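Local coordinates for endo-beta-mannanase (Opitutaceae bacterium TAV5, PDB 7BOB), which probably hydrolyses beta-1,4-linked mannosides from the chain end, as a homotrimeric exo-beta-1,4-mannosidase of glycosyl hydrolase family 5, at residues Ile446-Phe451 and Asp557-Phe562; Leu470-Pro475 and Gln482-Leu487; Gly508-Thr513 and Ser577-Ala582; Gly518-Ile523 and Met532-Gly537; Val541-Val546 and Cys550-Leu555. All coordinates share one frame; numbering follows the deposited sequence.

Contact 1 (Ile446-Phe451 and Asp557-Phe562); sequences IITGVF and DVEASF
The carboxylate of E559 lies against T448 at the end of strand 444-448. This part is van der Waals contact: E559 OE2 is 3.5 Å from T448 CG2, E559 OE1 is 3.8 Å from T448 CA, and the two side chains cross at about a right angle. A bend at chi2 (81°) turns the carboxylate to T448, where both oxygens touch it: OE2 at the CG2 methyl and OE1 at the backbone CA. No hydrogen bond spans the two segments. E559 OE2 is instead bonded by H473 ND1 and Y580 OH, two partners that fix this buried acid over T448. A second set of polar interactions shapes the helix start. D557 is the N-cap, its OD1 accepting from A560 N at 3.2 Å from above the carboxylate plane, while its OD2 forms a salt bridge with R412. S561 OG gives a further bond to D557 O (2.6 Å). The first turn of helix 558-564 thus sits over the C-terminal end of strand 444-448, with helix 406-422 packing on T448 and strand 469-473 alongside I447.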
# COMPACT_ATOMS: atom_id res chain seq x y z
N ILE A 446 -1.28 -32.06 8.50
CA ILE A 446 -2.15 -30.94 8.80
C ILE A 446 -1.95 -29.88 7.73
O ILE A 446 -0.81 -29.46 7.47
CB ILE A 446 -1.87 -30.35 10.19
CG1 ILE A 446 -2.07 -31.41 11.27
CG2 ILE A 446 -2.81 -29.18 10.47
CD1 ILE A 446 -1.81 -30.88 12.65
N ILE A 447 -3.03 -29.47 7.09
CA ILE A 447 -3.01 -28.39 6.12
C ILE A 447 -3.54 -27.14 6.82
O ILE A 447 -4.70 -27.12 7.26
CB ILE A 447 -3.82 -28.74 4.87
CG1 ILE A 447 -3.28 -30.02 4.21
CG2 ILE A 447 -3.83 -27.57 3.91
CD1 ILE A 447 -4.04 -30.45 2.96
N THR A 448 -2.70 -26.12 6.93
CA THR A 448 -3.02 -24.93 7.71
C THR A 448 -3.61 -23.82 6.84
O THR A 448 -3.03 -22.74 6.72
CB THR A 448 -1.78 -24.43 8.44
OG1 THR A 448 -0.75 -24.11 7.48
CG2 THR A 448 -1.27 -25.51 9.41
N GLY A 449 -4.77 -24.07 6.24
CA GLY A 449 -5.40 -23.08 5.39
C GLY A 449 -4.48 -22.54 4.32
O GLY A 449 -4.30 -21.32 4.21
N VAL A 450 -3.84 -23.41 3.55
CA VAL A 450 -3.08 -22.98 2.39
C VAL A 450 -3.79 -23.51 1.16
O VAL A 450 -4.62 -24.43 1.22
CB VAL A 450 -1.61 -23.45 2.43
CG1 VAL A 450 -0.88 -22.74 3.56
CG2 VAL A 450 -1.52 -24.96 2.58
N PHE A 451 -3.48 -22.89 0.02
CA PHE A 451 -4.18 -23.18 -1.22
C PHE A 451 -3.49 -24.31 -1.98
O PHE A 451 -2.26 -24.33 -2.10
CB PHE A 451 -4.26 -21.91 -2.06
CG PHE A 451 -4.74 -20.71 -1.29
CD1 PHE A 451 -6.07 -20.59 -0.89
CD2 PHE A 451 -3.87 -19.68 -0.96
CE1 PHE A 451 -6.52 -19.47 -0.19
CE2 PHE A 451 -4.31 -18.56 -0.25
CZ PHE A 451 -5.64 -18.46 0.13
N ASP A 557 -10.95 -20.73 8.81
CA ASP A 557 -9.51 -20.48 8.79
C ASP A 557 -9.02 -20.45 10.23
O ASP A 557 -8.90 -19.39 10.86
CB ASP A 557 -9.19 -19.19 8.05
CG ASP A 557 -7.73 -19.05 7.73
OD1 ASP A 557 -6.90 -19.73 8.41
OD2 ASP A 557 -7.40 -18.26 6.83
N VAL A 558 -8.69 -21.64 10.75
CA VAL A 558 -8.35 -21.82 12.17
C VAL A 558 -7.18 -20.92 12.56
O VAL A 558 -7.28 -20.09 13.48
CB VAL A 558 -8.05 -23.30 12.46
CG1 VAL A 558 -7.62 -23.52 13.91
CG2 VAL A 558 -9.26 -24.16 12.10
N GLU A 559 -6.06 -21.07 11.87
CA GLU A 559 -4.87 -20.35 12.28
C GLU A 559 -5.06 -18.84 12.17
O GLU A 559 -4.61 -18.10 13.06
CB GLU A 559 -3.67 -20.81 11.45
CG GLU A 559 -3.20 -22.21 11.84
CD GLU A 559 -4.05 -23.29 11.20
OE1 GLU A 559 -4.89 -22.97 10.32
OE2 GLU A 559 -3.87 -24.46 11.55
N ALA A 560 -5.74 -18.38 11.12
CA ALA A 560 -6.00 -16.95 11.00
C ALA A 560 -6.89 -16.47 12.14
O ALA A 560 -6.60 -15.45 12.78
CB ALA A 560 -6.64 -16.63 9.64
N SER A 561 -7.98 -17.20 12.41
CA SER A 561 -8.86 -16.84 13.53
C SER A 561 -8.07 -16.73 14.83
O SER A 561 -8.20 -15.74 15.56
CB SER A 561 -10.00 -17.86 13.68
OG SER A 561 -10.63 -18.18 12.46
N PHE A 562 -7.28 -17.75 15.14
CA PHE A 562 -6.44 -17.67 16.33
C PHE A 562 -5.51 -16.45 16.29
O PHE A 562 -5.38 -15.72 17.28
CB PHE A 562 -5.64 -18.95 16.48
CG PHE A 562 -6.47 -20.17 16.82
CD1 PHE A 562 -7.81 -20.04 17.17
CD2 PHE A 562 -5.89 -21.43 16.83
CE1 PHE A 562 -8.54 -21.14 17.48
CE2 PHE A 562 -6.62 -22.53 17.15
CZ PHE A 562 -7.96 -22.39 17.47

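Contact 2 (Leu470-Pro475 and Gln482-Leu487); sequences LLWHAP and QAMSRL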
# COMPACT_ATOMS: atom_id res chain seq x y z
N LEU A 470 -5.64 -37.02 7.54
CA LEU A 470 -5.53 -35.64 7.07
C LEU A 470 -6.41 -34.73 7.92
O LEU A 470 -7.64 -34.92 7.98
CB LEU A 470 -5.91 -35.52 5.60
CG LEU A 470 -5.80 -34.17 4.89
CD1 LEU A 470 -4.33 -33.75 4.74
CD2 LEU A 470 -6.47 -34.25 3.53
N LEU A 471 -5.80 -33.75 8.58
CA LEU A 471 -6.53 -32.66 9.22
C LEU A 471 -6.43 -31.43 8.32
O LEU A 471 -5.35 -30.85 8.16
CB LEU A 471 -5.97 -32.37 10.61
CG LEU A 471 -6.61 -31.18 11.34
CD1 LEU A 471 -8.15 -31.27 11.36
CD2 LEU A 471 -6.06 -31.12 12.75
N TRP A 472 -7.56 -31.06 7.70
CA TRP A 472 -7.58 -30.05 6.64
C TRP A 472 -8.25 -28.79 7.16
O TRP A 472 -9.49 -28.70 7.20
CB TRP A 472 -8.31 -30.59 5.41
CG TRP A 472 -8.00 -29.85 4.15
CD1 TRP A 472 -7.47 -28.60 4.03
CD2 TRP A 472 -8.21 -30.32 2.81
NE1 TRP A 472 -7.33 -28.27 2.71
CE2 TRP A 472 -7.76 -29.31 1.94
CE3 TRP A 472 -8.73 -31.51 2.27
CZ2 TRP A 472 -7.82 -29.44 0.55
CZ3 TRP A 472 -8.78 -31.64 0.89
CH2 TRP A 472 -8.33 -30.61 0.05
N HIS A 473 -7.46 -27.80 7.54
CA HIS A 473 -8.05 -26.54 7.99
C HIS A 473 -8.34 -25.67 6.77
O HIS A 473 -7.42 -25.29 6.03
CB HIS A 473 -7.14 -25.83 8.98
CG HIS A 473 -7.21 -26.39 10.36
ND1 HIS A 473 -6.30 -26.09 11.35
CD2 HIS A 473 -8.10 -27.26 10.92
CE1 HIS A 473 -6.62 -26.74 12.46
NE2 HIS A 473 -7.71 -27.46 12.22
N ALA A 474 -9.63 -25.40 6.55
CA ALA A 474 -10.18 -24.47 5.56
C ALA A 474 -9.84 -24.88 4.14
O ALA A 474 -9.02 -24.22 3.49
CB ALA A 474 -9.67 -23.05 5.83
N PRO A 475 -10.42 -25.96 3.61
CA PRO A 475 -10.20 -26.28 2.20
C PRO A 475 -10.62 -25.11 1.32
O PRO A 475 -11.47 -24.30 1.68
CB PRO A 475 -11.09 -27.51 1.96
CG PRO A 475 -11.83 -27.75 3.25
CD PRO A 475 -11.10 -27.05 4.33
N GLN A 482 -14.95 -31.31 -8.29
CA GLN A 482 -15.23 -32.73 -8.04
C GLN A 482 -14.15 -33.35 -7.17
O GLN A 482 -14.46 -33.99 -6.17
CB GLN A 482 -15.36 -33.50 -9.36
CG GLN A 482 -16.55 -33.08 -10.23
CD GLN A 482 -16.17 -32.03 -11.26
OE1 GLN A 482 -15.17 -31.31 -11.11
NE2 GLN A 482 -16.96 -31.95 -12.33
N ALA A 483 -12.87 -33.12 -7.51
CA ALA A 483 -11.78 -33.79 -6.79
C ALA A 483 -11.82 -33.46 -5.31
O ALA A 483 -11.81 -34.37 -4.47
CB ALA A 483 -10.42 -33.42 -7.39
N MET A 484 -11.89 -32.17 -4.96
CA MET A 484 -11.93 -31.82 -3.54
C MET A 484 -13.19 -32.36 -2.87
O MET A 484 -13.14 -32.83 -1.73
CB MET A 484 -11.84 -30.31 -3.37
CG MET A 484 -11.69 -29.89 -1.91
SD MET A 484 -11.57 -28.09 -1.68
CE MET A 484 -9.94 -27.77 -2.38
N SER A 485 -14.35 -32.30 -3.57
CA SER A 485 -15.60 -32.80 -2.98
C SER A 485 -15.53 -34.29 -2.65
O SER A 485 -16.02 -34.71 -1.60
CB SER A 485 -16.78 -32.52 -3.91
OG SER A 485 -16.99 -31.13 -4.08
N ARG A 486 -14.93 -35.10 -3.53
CA ARG A 486 -14.78 -36.52 -3.22
C ARG A 486 -13.79 -36.76 -2.09
O ARG A 486 -13.91 -37.77 -1.38
CB ARG A 486 -14.34 -37.30 -4.46
CG ARG A 486 -15.30 -37.12 -5.63
CD ARG A 486 -15.06 -38.11 -6.76
NE ARG A 486 -13.78 -37.86 -7.45
CZ ARG A 486 -13.67 -37.32 -8.66
NH1 ARG A 486 -14.76 -36.95 -9.35
NH2 ARG A 486 -12.46 -37.14 -9.19
N LEU A 487 -12.82 -35.86 -1.90
CA LEU A 487 -11.86 -36.05 -0.81
C LEU A 487 -12.41 -35.53 0.52
O LEU A 487 -12.32 -36.21 1.54
CB LEU A 487 -10.55 -35.35 -1.13
CG LEU A 487 -9.43 -35.57 -0.11
CD1 LEU A 487 -9.31 -37.04 0.28
CD2 LEU A 487 -8.12 -35.05 -0.67
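W472 and M484, with 62 Å² of each buried by the contact, form its centre, and L487 adds the next largest share. M484 runs outward with chi1 and chi2 both near 180°, then turns at chi3 (-70°), which brings CE back to the outer rim of the indole: M484 CE is 4.0 Å from W472 CZ2, and M484 CG is 4.0 Å from W472 CH2. The sulfur stands obliquely, SD being 5.1 Å from the centroid of the six-membered ring and 39° off its normal, a Met-aromatic contact. The same SD touches P475 CB at 3.7 Å, and P475 CB also lies over one face of the indole, near its rim. L487 meets the ring at W472 CZ3, 3.8 Å from its CD2, the two side chains crossing at about a right angle. I457 of helix 454-465 packs on M484, and V551 of strand 549-554 on L487. This is the helix-on-sheet packing of an alpha/beta domain: helix 482-488 lays M484 and L487 on W472 of strand 469-473 in the mixed sheet.

Contact 3 (Gly508-Thr513 and Ser577-Ala582); sequences GPYEFT and SAWYAA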
# COMPACT_ATOMS: atom_id res chain seq x y z
N GLY A 508 -14.29 -27.27 25.49
CA GLY A 508 -14.63 -25.88 25.65
C GLY A 508 -15.13 -25.22 24.38
O GLY A 508 -15.23 -25.83 23.31
N PRO A 509 -15.43 -23.93 24.50
CA PRO A 509 -16.01 -23.16 23.39
C PRO A 509 -14.96 -22.55 22.47
O PRO A 509 -13.82 -22.27 22.87
CB PRO A 509 -16.77 -22.06 24.13
CG PRO A 509 -15.86 -21.77 25.31
CD PRO A 509 -15.29 -23.11 25.71
N TYR A 510 -15.38 -22.29 21.23
CA TYR A 510 -14.50 -21.73 20.21
C TYR A 510 -15.29 -20.79 19.33
O TYR A 510 -16.48 -21.01 19.06
CB TYR A 510 -13.90 -22.82 19.34
CG TYR A 510 -12.85 -23.61 20.04
CD1 TYR A 510 -11.53 -23.18 20.06
CD2 TYR A 510 -13.18 -24.79 20.72
CE1 TYR A 510 -10.54 -23.92 20.72
CE2 TYR A 510 -12.21 -25.53 21.38
CZ TYR A 510 -10.89 -25.09 21.38
OH TYR A 510 -9.92 -25.81 22.04
N GLU A 511 -14.63 -19.73 18.87
CA GLU A 511 -15.23 -18.80 17.92
C GLU A 511 -14.22 -18.50 16.83
O GLU A 511 -13.11 -18.05 17.12
CB GLU A 511 -15.67 -17.51 18.61
CG GLU A 511 -16.23 -16.49 17.66
CD GLU A 511 -16.53 -15.19 18.35
OE1 GLU A 511 -17.35 -15.20 19.29
OE2 GLU A 511 -15.93 -14.16 17.96
N PHE A 512 -14.61 -18.76 15.58
CA PHE A 512 -13.78 -18.49 14.41
C PHE A 512 -14.35 -17.30 13.64
O PHE A 512 -15.46 -17.39 13.11
CB PHE A 512 -13.72 -19.72 13.50
CG PHE A 512 -13.18 -20.93 14.19
CD1 PHE A 512 -11.83 -21.05 14.44
CD2 PHE A 512 -14.02 -21.94 14.61
CE1 PHE A 512 -11.32 -22.16 15.08
CE2 PHE A 512 -13.51 -23.06 15.27
CZ PHE A 512 -12.16 -23.17 15.50
N THR A 513 -13.57 -16.22 13.57
CA THR A 513 -13.96 -15.03 12.84
C THR A 513 -13.38 -14.94 11.44
O THR A 513 -13.81 -14.08 10.67
CB THR A 513 -13.55 -13.77 13.61
OG1 THR A 513 -12.12 -13.70 13.64
CG2 THR A 513 -14.11 -13.80 15.03
N SER A 577 -4.35 -24.77 21.46
CA SER A 577 -3.58 -25.99 21.30
C SER A 577 -4.46 -27.22 21.52
O SER A 577 -4.37 -28.21 20.79
CB SER A 577 -2.39 -25.94 22.25
OG SER A 577 -1.80 -27.19 22.44
N ALA A 578 -5.38 -27.15 22.49
CA ALA A 578 -6.31 -28.26 22.69
C ALA A 578 -7.16 -28.52 21.45
O ALA A 578 -7.60 -29.66 21.23
CB ALA A 578 -7.21 -27.97 23.89
N TRP A 579 -7.38 -27.49 20.62
CA TRP A 579 -8.14 -27.67 19.38
C TRP A 579 -7.51 -28.75 18.49
O TRP A 579 -8.21 -29.63 17.99
CB TRP A 579 -8.23 -26.35 18.60
CG TRP A 579 -8.86 -26.54 17.25
CD1 TRP A 579 -8.22 -26.82 16.08
CD2 TRP A 579 -10.27 -26.52 16.95
NE1 TRP A 579 -9.14 -26.94 15.06
CE2 TRP A 579 -10.40 -26.76 15.57
CE3 TRP A 579 -11.43 -26.32 17.72
CZ2 TRP A 579 -11.64 -26.81 14.93
CZ3 TRP A 579 -12.66 -26.36 17.09
CH2 TRP A 579 -12.76 -26.61 15.71
N TYR A 580 -6.19 -28.66 18.25
CA TYR A 580 -5.55 -29.64 17.37
C TYR A 580 -5.65 -31.04 17.95
O TYR A 580 -5.87 -32.02 17.22
CB TYR A 580 -4.09 -29.28 17.12
CG TYR A 580 -3.90 -28.04 16.30
CD1 TYR A 580 -3.87 -28.10 14.90
CD2 TYR A 580 -3.78 -26.81 16.91
CE1 TYR A 580 -3.73 -26.97 14.15
CE2 TYR A 580 -3.63 -25.67 16.16
CZ TYR A 580 -3.60 -25.76 14.79
OH TYR A 580 -3.45 -24.62 14.06
N ALA A 581 -5.45 -31.17 19.27
CA ALA A 581 -5.50 -32.50 19.89
C ALA A 581 -6.87 -33.15 19.68
O ALA A 581 -6.95 -34.31 19.27
CB ALA A 581 -5.17 -32.39 21.38
N ALA A 582 -7.95 -32.40 19.91
CA ALA A 582 -9.28 -32.97 19.76
C ALA A 582 -9.54 -33.47 18.34
O ALA A 582 -10.18 -34.51 18.14
CB ALA A 582 -10.34 -31.95 20.16
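W579 carries its indole trans to the main-chain nitrogen (chi1 173°), which sends it from helix 569-583 to strand 508-512, where Y510 and F512 both hold CG anti to the carbonyl carbon and reach to meet it. The three rings make an aromatic cluster built from two T-shaped pairs that share the tryptophan. In the first, W579 supplies the edge: its CE3 stands over the centre of the Y510 ring, 3.8 Å from Y510 CD2, and the planes are inclined at 69°. The roles reverse in the second, for the edge of F512 points into a face of the indole. Its CZ sits toward the rim of that face, and the centroids are 4.9 Å apart. W579 is therefore used at its edge by one neighbour and on a face by the other, which would be expected to limit tilting of the indole. Alternate strand residues point to the same side, and Y510 and F512 therefore both face W579; the strand and helix axes run roughly crosswise and pass 10.6 Å apart. Around the cluster, V558 of helix 558-564 packs on both F512 and W579, and the Y510 hydroxyl bonds to S575 O. A578 CB touches that hydroxyl, at 3.9 Å from Y510 OH, while the tightest carbon contact is F512 CZ to W579 CH2, 3.5 Å.

Contact 4 (Gly518-Ile523 and Met532-Gly537); sequences GMRVRI and MTDNEG
R520 and D534 approach obliquely, their guanidinium and carboxylate planes 85° apart, so the pair does not make the flat, two-pronged arrangement of a bidentate salt bridge. One nitrogen does the work: R520 NH2 reaches D534 OD2 at 3.2 Å, and the N-H...O angle of 134° marks the hydrogen bond within this salt bridge as weak. The carboxylate oxygen lies at the guanidinium edge, near its plane. The chain of R520 is extended from CG to NE, which carries its charge across from strand 520-525 to the turn that holds D534.

Water 1 bridges the same two atoms, accepting from R520 NH2 at 3.1 Å and donating to D534 OD2 at 2.7 Å; the pair is thus closed by a direct weak link and a water-mediated one. The aspartate opens a type I beta turn, D534 to G537, in which G537 N bonds to D534 O at 3.1 Å. This turn connects strands 529-533 and 539-546, so the salt bridge ties a hairpin loop at the border of the mixed sheet to the separate two-stranded sheet of 490-496 and 520-525. D534 OD1 accepts from S538 N, which fixes the carboxylate against the far end of the turn. R496 NH2, on the paired strand, lies close to R520 NH1, a like-charge approach that the acids D534 and E536 may offset.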
# COMPACT_ATOMS: atom_id res chain seq x y z
N GLY A 518 -11.80 -14.96 2.88
CA GLY A 518 -12.90 -14.12 3.30
C GLY A 518 -14.27 -14.65 2.97
O GLY A 518 -15.25 -13.92 3.14
N MET A 519 -14.37 -15.89 2.49
CA MET A 519 -15.65 -16.45 2.07
C MET A 519 -15.97 -17.69 2.90
O MET A 519 -15.08 -18.46 3.30
CB MET A 519 -15.65 -16.80 0.59
CG MET A 519 -15.56 -15.57 -0.29
SD MET A 519 -15.80 -15.95 -2.03
CE MET A 519 -14.24 -16.78 -2.42
N ARG A 520 -17.27 -17.88 3.13
CA ARG A 520 -17.79 -19.01 3.85
C ARG A 520 -18.79 -19.74 2.96
O ARG A 520 -19.47 -19.12 2.13
CB ARG A 520 -18.44 -18.55 5.15
CG ARG A 520 -18.68 -19.64 6.12
CD ARG A 520 -18.93 -19.07 7.48
NE ARG A 520 -19.49 -20.09 8.35
CZ ARG A 520 -20.16 -19.82 9.46
NH1 ARG A 520 -20.37 -18.56 9.82
NH2 ARG A 520 -20.62 -20.82 10.19
N VAL A 521 -18.87 -21.06 3.12
CA VAL A 521 -19.67 -21.88 2.22
C VAL A 521 -20.66 -22.69 3.04
O VAL A 521 -20.40 -23.05 4.19
CB VAL A 521 -18.83 -22.83 1.35
CG1 VAL A 521 -18.11 -22.05 0.26
CG2 VAL A 521 -17.88 -23.65 2.21
N ARG A 522 -21.79 -22.98 2.41
CA ARG A 522 -22.76 -23.95 2.91
C ARG A 522 -22.56 -25.26 2.16
O ARG A 522 -22.62 -25.30 0.93
CB ARG A 522 -24.18 -23.42 2.72
CG ARG A 522 -25.21 -24.21 3.48
CD ARG A 522 -26.48 -24.42 2.68
NE ARG A 522 -27.35 -23.25 2.70
CZ ARG A 522 -28.67 -23.31 2.86
NH1 ARG A 522 -29.27 -24.49 3.01
NH2 ARG A 522 -29.40 -22.20 2.87
N ILE A 523 -22.31 -26.34 2.89
CA ILE A 523 -22.00 -27.60 2.24
C ILE A 523 -23.19 -28.55 2.35
O ILE A 523 -24.08 -28.40 3.18
CB ILE A 523 -20.73 -28.24 2.82
CG1 ILE A 523 -20.85 -28.41 4.33
CG2 ILE A 523 -19.49 -27.37 2.44
CD1 ILE A 523 -21.37 -29.77 4.77
N MET A 532 -18.99 -31.70 13.90
CA MET A 532 -19.34 -30.57 14.74
C MET A 532 -20.17 -29.59 13.92
O MET A 532 -20.03 -29.51 12.70
CB MET A 532 -18.10 -29.84 15.29
CG MET A 532 -17.33 -30.60 16.35
SD MET A 532 -15.69 -29.88 16.64
CE MET A 532 -16.13 -28.13 16.77
N THR A 533 -21.01 -28.84 14.61
CA THR A 533 -21.81 -27.80 14.00
C THR A 533 -21.46 -26.49 14.68
O THR A 533 -20.92 -26.48 15.79
CB THR A 533 -23.32 -28.08 14.15
OG1 THR A 533 -23.61 -28.42 15.52
CG2 THR A 533 -23.75 -29.23 13.26
N ASP A 534 -21.76 -25.38 14.02
CA ASP A 534 -21.71 -24.13 14.76
C ASP A 534 -22.94 -24.06 15.67
O ASP A 534 -23.78 -24.98 15.69
CB ASP A 534 -21.58 -22.93 13.82
CG ASP A 534 -22.76 -22.80 12.89
OD1 ASP A 534 -23.56 -23.75 12.83
OD2 ASP A 534 -22.88 -21.75 12.22
N ASN A 535 -23.06 -22.98 16.44
CA ASN A 535 -24.11 -22.93 17.45
C ASN A 535 -25.48 -22.67 16.83
O ASN A 535 -26.49 -22.87 17.51
CB ASN A 535 -23.76 -21.89 18.54
CG ASN A 535 -23.93 -20.43 18.09
OD1 ASN A 535 -24.04 -20.12 16.89
ND2 ASN A 535 -23.96 -19.52 19.06
N GLU A 536 -25.53 -22.25 15.56
CA GLU A 536 -26.76 -22.16 14.79
C GLU A 536 -26.93 -23.34 13.81
O GLU A 536 -27.43 -23.15 12.70
CB GLU A 536 -26.82 -20.82 14.05
CG GLU A 536 -25.76 -20.60 12.98
CD GLU A 536 -26.09 -19.42 12.08
OE1 GLU A 536 -25.26 -18.48 11.98
OE2 GLU A 536 -27.18 -19.44 11.46
N GLY A 537 -26.47 -24.54 14.20
CA GLY A 537 -26.90 -25.81 13.62
C GLY A 537 -26.17 -26.30 12.38
O GLY A 537 -26.30 -27.48 12.05
O HOH W 1 -22.26 -19.16 12.20

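Contact 5 (Val541-Val546 and Cys550-Leu555); sequences VLRHRV and CVTSVL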
# COMPACT_ATOMS: atom_id res chain seq x y z
N VAL A 541 -17.29 -28.87 11.17
CA VAL A 541 -16.22 -29.86 11.04
C VAL A 541 -16.80 -31.14 10.45
O VAL A 541 -17.75 -31.71 11.00
CB VAL A 541 -15.52 -30.17 12.38
CG1 VAL A 541 -14.39 -31.16 12.15
CG2 VAL A 541 -14.97 -28.89 13.03
N LEU A 542 -16.24 -31.58 9.33
CA LEU A 542 -16.60 -32.83 8.69
C LEU A 542 -15.54 -33.90 8.94
O LEU A 542 -14.37 -33.59 9.20
CB LEU A 542 -16.79 -32.65 7.19
CG LEU A 542 -17.60 -31.47 6.69
CD1 LEU A 542 -17.68 -31.50 5.17
CD2 LEU A 542 -19.00 -31.48 7.31
N ARG A 543 -15.95 -35.16 8.83
CA ARG A 543 -15.05 -36.31 8.94
C ARG A 543 -15.42 -37.35 7.88
O ARG A 543 -16.57 -37.78 7.82
CB ARG A 543 -15.11 -36.95 10.34
CG ARG A 543 -14.03 -38.01 10.59
CD ARG A 543 -13.69 -38.18 12.07
NE ARG A 543 -12.72 -37.18 12.53
CZ ARG A 543 -12.45 -36.92 13.81
NH1 ARG A 543 -13.06 -37.59 14.78
NH2 ARG A 543 -11.55 -35.98 14.10
N HIS A 544 -14.45 -37.73 7.06
CA HIS A 544 -14.71 -38.53 5.88
C HIS A 544 -13.66 -39.62 5.80
O HIS A 544 -12.46 -39.32 5.75
CB HIS A 544 -14.67 -37.68 4.60
CG HIS A 544 -15.12 -38.41 3.37
ND1 HIS A 544 -14.64 -38.11 2.11
CD2 HIS A 544 -16.01 -39.41 3.21
CE1 HIS A 544 -15.22 -38.90 1.23
NE2 HIS A 544 -16.06 -39.70 1.86
N ARG A 545 -14.10 -40.87 5.76
CA ARG A 545 -13.17 -41.98 5.60
C ARG A 545 -13.05 -42.34 4.13
O ARG A 545 -14.06 -42.39 3.41
CB ARG A 545 -13.63 -43.16 6.45
CG ARG A 545 -13.42 -42.91 7.94
CD ARG A 545 -13.36 -44.23 8.74
NE ARG A 545 -12.55 -45.27 8.11
CZ ARG A 545 -11.23 -45.33 8.27
NH1 ARG A 545 -10.62 -44.45 9.01
NH2 ARG A 545 -10.50 -46.27 7.72
N VAL A 546 -11.82 -42.51 3.66
CA VAL A 546 -11.52 -42.68 2.24
C VAL A 546 -10.47 -43.78 2.15
O VAL A 546 -9.29 -43.54 2.44
CB VAL A 546 -11.03 -41.38 1.57
CG1 VAL A 546 -10.54 -41.66 0.16
CG2 VAL A 546 -12.14 -40.33 1.54
N CYS A 550 -8.52 -41.10 6.72
CA CYS A 550 -9.63 -40.31 7.25
C CYS A 550 -9.32 -38.82 7.15
O CYS A 550 -8.32 -38.35 7.71
CB CYS A 550 -9.89 -40.70 8.70
SG CYS A 550 -11.22 -39.77 9.46
N VAL A 551 -10.20 -38.09 6.45
CA VAL A 551 -10.10 -36.65 6.25
C VAL A 551 -10.98 -35.95 7.28
O VAL A 551 -12.20 -36.16 7.29
CB VAL A 551 -10.53 -36.25 4.83
CG1 VAL A 551 -10.41 -34.72 4.62
CG2 VAL A 551 -9.75 -37.03 3.79
N THR A 552 -10.38 -35.12 8.13
CA THR A 552 -11.12 -34.24 9.03
C THR A 552 -10.99 -32.80 8.51
O THR A 552 -9.92 -32.20 8.61
CB THR A 552 -10.63 -34.38 10.47
OG1 THR A 552 -10.77 -35.73 10.90
CG2 THR A 552 -11.38 -33.47 11.42
N SER A 553 -12.07 -32.27 7.94
CA SER A 553 -12.06 -30.94 7.33
C SER A 553 -12.75 -29.92 8.24
O SER A 553 -13.86 -30.17 8.72
CB SER A 553 -12.74 -30.96 5.95
OG SER A 553 -12.31 -32.03 5.12
N VAL A 554 -12.11 -28.78 8.46
CA VAL A 554 -12.68 -27.68 9.23
C VAL A 554 -13.01 -26.53 8.27
O VAL A 554 -12.12 -26.03 7.57
CB VAL A 554 -11.72 -27.19 10.33
CG1 VAL A 554 -12.32 -26.00 11.09
CG2 VAL A 554 -11.35 -28.33 11.28
N LEU A 555 -14.27 -26.10 8.27
CA LEU A 555 -14.73 -25.05 7.36
C LEU A 555 -14.51 -23.67 7.96
O LEU A 555 -15.41 -22.84 8.00
CB LEU A 555 -16.19 -25.28 7.00
CG LEU A 555 -16.48 -26.69 6.47
CD1 LEU A 555 -17.97 -26.90 6.16
CD2 LEU A 555 -15.63 -26.97 5.24
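R543 and T552 face each other as a non-hydrogen-bonded pair of an antiparallel beta hairpin, strands 539-546 and 549-554, and their side chains supply its main polar side-chain link. They lie side by side and point the same way. R543 NE donates to T552 OG1 at 2.9 Å with an N-H...O angle of 160°, and the hydroxyl oxygen sits in the guanidinium plane, at its edge. R543 NH2 adds a weak second bond to the same oxygen. The bend at chi3 (-83°) brings the edge of the guanidinium to T552 OG1, and the aliphatic part of R543 lies against C550, CG being 3.5 Å from C550 SG. V541 and V554 continue this face.

Behind these side chains, two hydrogen-bonded pairs set the register. L542 N bonds to S553 O at 2.8 Å, and S553 N returns the bond to L542 O. H544 and V551 are joined likewise in both directions. L542, H544, V551 and S553 point to the other face, where V464 of helix 454-465 packs on V551 and H544 ND1 bonds to L487 O. Strand 469-473 borders the hairpin on one side and strand 529-533 on the other. The shortest of the backbone bonds runs from V551 N to H544 O, 2.7 Å.

All five contacts lie in the C-terminal part of the chain, on the same side of its centre and apart from the eight parallel strands of the N-terminal part, the (beta/alpha)8 barrel expected of family 5, so they hold together the C-terminal domain and not the barrel. Contacts 1, 2, 4 and 5 reach the same mixed sheet: strand 444-448 neighbours 469-473, which borders 549-554, followed by 539-546 and 529-533. Contacts 2 and 5 are closest, with centres 7 Å apart, while 2 and 3 are farthest, at 20 Å. Along the chain contacts 2, 4 and 5 are nested within contact 1, whereas contact 3 crosses it. W579 of contact 3 touches H473, M532, V541 and V554, joining the final helix to the sheet.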